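Local coordinates for putative D-alanine N-acetyltransferase of GNAT family (Desulfovibrio desulfuricans subsp. desulfuricans str., PDB 2R7H) that probably transfers an acyl group, most likely acetyl from acetyl-CoA, to an amine acceptor that may be D-alanine, at the interface of chains A and B. Residues are numbered along the deposited sequence; one frame, centred on the assembly and turned at random. Chains: chain A/B, Putative D-alanine N-acetyltransferase of GNAT family.

The interface of chains A and B. Residues chain A 88, 90-92, 94, 129-130, 132; chain B 161-163.
B:Phe162 holds CG anti to its backbone N (chi1 -177°), which sends the ring in among A:Thr88, A:Thr91, A:Thr94 and A:Phe132. A:Arg129 bends at chi3 (-57°) and presents its guanidinium to the carbonyl oxygen of B:Ala161. The ring of B:Phe162 is touched mainly by methyl groups. CG2 of A:Thr91 meets atom CE2 of B:Phe162 at 3.5 Å. At the tip of the ring, CZ of B:Phe162 lies 3.6 Å from CG2 of A:Thr88, whose side chain crosses at about a right angle. CG2 of A:Thr94 sits above one face, offset toward the rim. On the CD1 side, A:Phe132 approaches obliquely, with its CE2 3.6 Å from CD1 of B:Phe162.

Three successive carbonyls of chain B are bound by chain A. The oxygen of B:Ala161 is gripped end-on by the guanidinium, with NH1 of A:Arg129 at 3.0 Å and NH2 of A:Arg129 at 2.9 Å. This oxygen lies close to the guanidinium plane. The hydroxyl OG1 of A:Thr94 donates to O of B:Phe162 at 2.6 Å, in the carbonyl plane. The threonine thus uses its hydroxyl on the backbone and its methyl on the ring of the same residue. The amide N of A:Glu92 donates to O of B:Tyr163 at 2.7 Å. The ring of B:Tyr163 lies beside A:Ala90, its CD1 near the alanine carbonyl.

Second-shell bonds steady the chain A side. NE and NH2 of A:Arg129 both reach O of A:Glu92, side-on and in the guanidinium plane, which should limit rotation of the group. OG1 of A:Thr91 donates to O of A:Thr88 at 2.7 Å and ties the loop to itself. The twofold repeats this patch with the chains exchanged. The patch and its twin form part of the interface that joins the two copies of this GNAT-family protein in the deposited dimer, though the structure alone does not show that the dimer forms in solution.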
# COMPACT_ATOMS: atom_id res chain seq x y z
N THR A 88 5.15 7.47 -2.47
CA THR A 88 5.09 6.11 -1.96
C THR A 88 5.94 6.01 -0.68
O THR A 88 7.12 6.34 -0.72
CB THR A 88 5.53 5.12 -3.02
OG1 THR A 88 4.69 5.32 -4.17
CG2 THR A 88 5.39 3.69 -2.53
N ALA A 90 8.52 4.95 2.13
CA ALA A 90 9.77 4.18 2.13
C ALA A 90 10.49 4.12 0.79
O ALA A 90 11.21 3.19 0.56
CB ALA A 90 9.53 2.74 2.66
N THR A 91 10.29 5.09 -0.10
CA THR A 91 10.96 5.09 -1.41
C THR A 91 11.55 6.47 -1.63
O THR A 91 11.20 7.41 -0.94
CB THR A 91 9.96 4.87 -2.58
OG1 THR A 91 9.05 5.98 -2.64
CG2 THR A 91 9.19 3.59 -2.48
N GLU A 92 12.47 6.56 -2.58
CA GLU A 92 13.03 7.82 -3.00
C GLU A 92 12.45 8.13 -4.37
O GLU A 92 12.74 7.46 -5.32
CB GLU A 92 14.55 7.76 -3.06
CG GLU A 92 15.20 7.64 -1.69
CD GLU A 92 16.73 7.58 -1.75
OE1 GLU A 92 17.32 7.54 -2.87
OE2 GLU A 92 17.34 7.57 -0.65
N THR A 94 9.30 7.83 -5.71
CA THR A 94 8.26 6.96 -6.25
C THR A 94 6.97 7.50 -5.73
O THR A 94 6.89 7.93 -4.57
CB THR A 94 8.46 5.50 -5.91
OG1 THR A 94 9.64 5.05 -6.57
CG2 THR A 94 7.29 4.62 -6.40
N ARG A 129 10.77 10.14 -9.82
CA ARG A 129 11.26 9.22 -10.83
C ARG A 129 10.21 8.33 -11.46
O ARG A 129 10.26 8.02 -12.67
CB ARG A 129 12.29 8.26 -10.16
CG ARG A 129 13.43 8.97 -9.45
CD ARG A 129 14.44 8.04 -8.77
NE ARG A 129 13.82 7.13 -7.80
CZ ARG A 129 13.48 5.84 -7.99
NH1 ARG A 129 13.83 5.18 -9.08
NH2 ARG A 129 12.86 5.17 -7.02
N LEU A 130 9.31 7.82 -10.60
CA LEU A 130 8.31 6.87 -11.02
C LEU A 130 6.95 7.17 -10.49
O LEU A 130 6.84 7.68 -9.40
CB LEU A 130 8.71 5.52 -10.47
CG LEU A 130 9.92 4.83 -11.11
CD1 LEU A 130 10.45 3.71 -10.15
CD2 LEU A 130 9.58 4.34 -12.49
N PHE A 132 3.33 5.09 -10.18
CA PHE A 132 2.65 3.81 -10.40
C PHE A 132 1.14 3.98 -10.28
O PHE A 132 0.67 4.79 -9.59
CB PHE A 132 3.12 2.72 -9.41
CG PHE A 132 4.50 2.24 -9.64
CD1 PHE A 132 4.73 1.19 -10.51
CD2 PHE A 132 5.57 2.81 -9.01
CE1 PHE A 132 5.99 0.75 -10.69
CE2 PHE A 132 6.84 2.39 -9.20
CZ PHE A 132 7.04 1.37 -10.08
N ALA B 161 13.69 -0.57 -9.69
CA ALA B 161 14.08 0.68 -9.03
C ALA B 161 12.96 1.31 -8.23
O ALA B 161 12.90 2.50 -8.14
CB ALA B 161 14.64 1.69 -10.07
N PHE B 162 12.10 0.51 -7.61
CA PHE B 162 10.99 1.00 -6.85
C PHE B 162 11.40 1.86 -5.66
O PHE B 162 10.88 2.98 -5.50
CB PHE B 162 10.15 -0.20 -6.38
CG PHE B 162 8.91 0.17 -5.65
CD1 PHE B 162 7.74 0.36 -6.34
CD2 PHE B 162 8.90 0.28 -4.27
CE1 PHE B 162 6.59 0.72 -5.69
CE2 PHE B 162 7.73 0.62 -3.60
CZ PHE B 162 6.58 0.84 -4.33
N TYR B 163 12.34 1.38 -4.88
CA TYR B 163 12.77 2.16 -3.68
C TYR B 163 13.74 3.28 -4.00
O TYR B 163 13.67 4.33 -3.39
CB TYR B 163 13.34 1.26 -2.61
CG TYR B 163 12.41 0.18 -2.13
CD1 TYR B 163 11.36 0.47 -1.27
CD2 TYR B 163 12.62 -1.14 -2.49
CE1 TYR B 163 10.53 -0.52 -0.79
CE2 TYR B 163 11.79 -2.16 -1.99
CZ TYR B 163 10.75 -1.84 -1.15
OH TYR B 163 9.90 -2.83 -0.69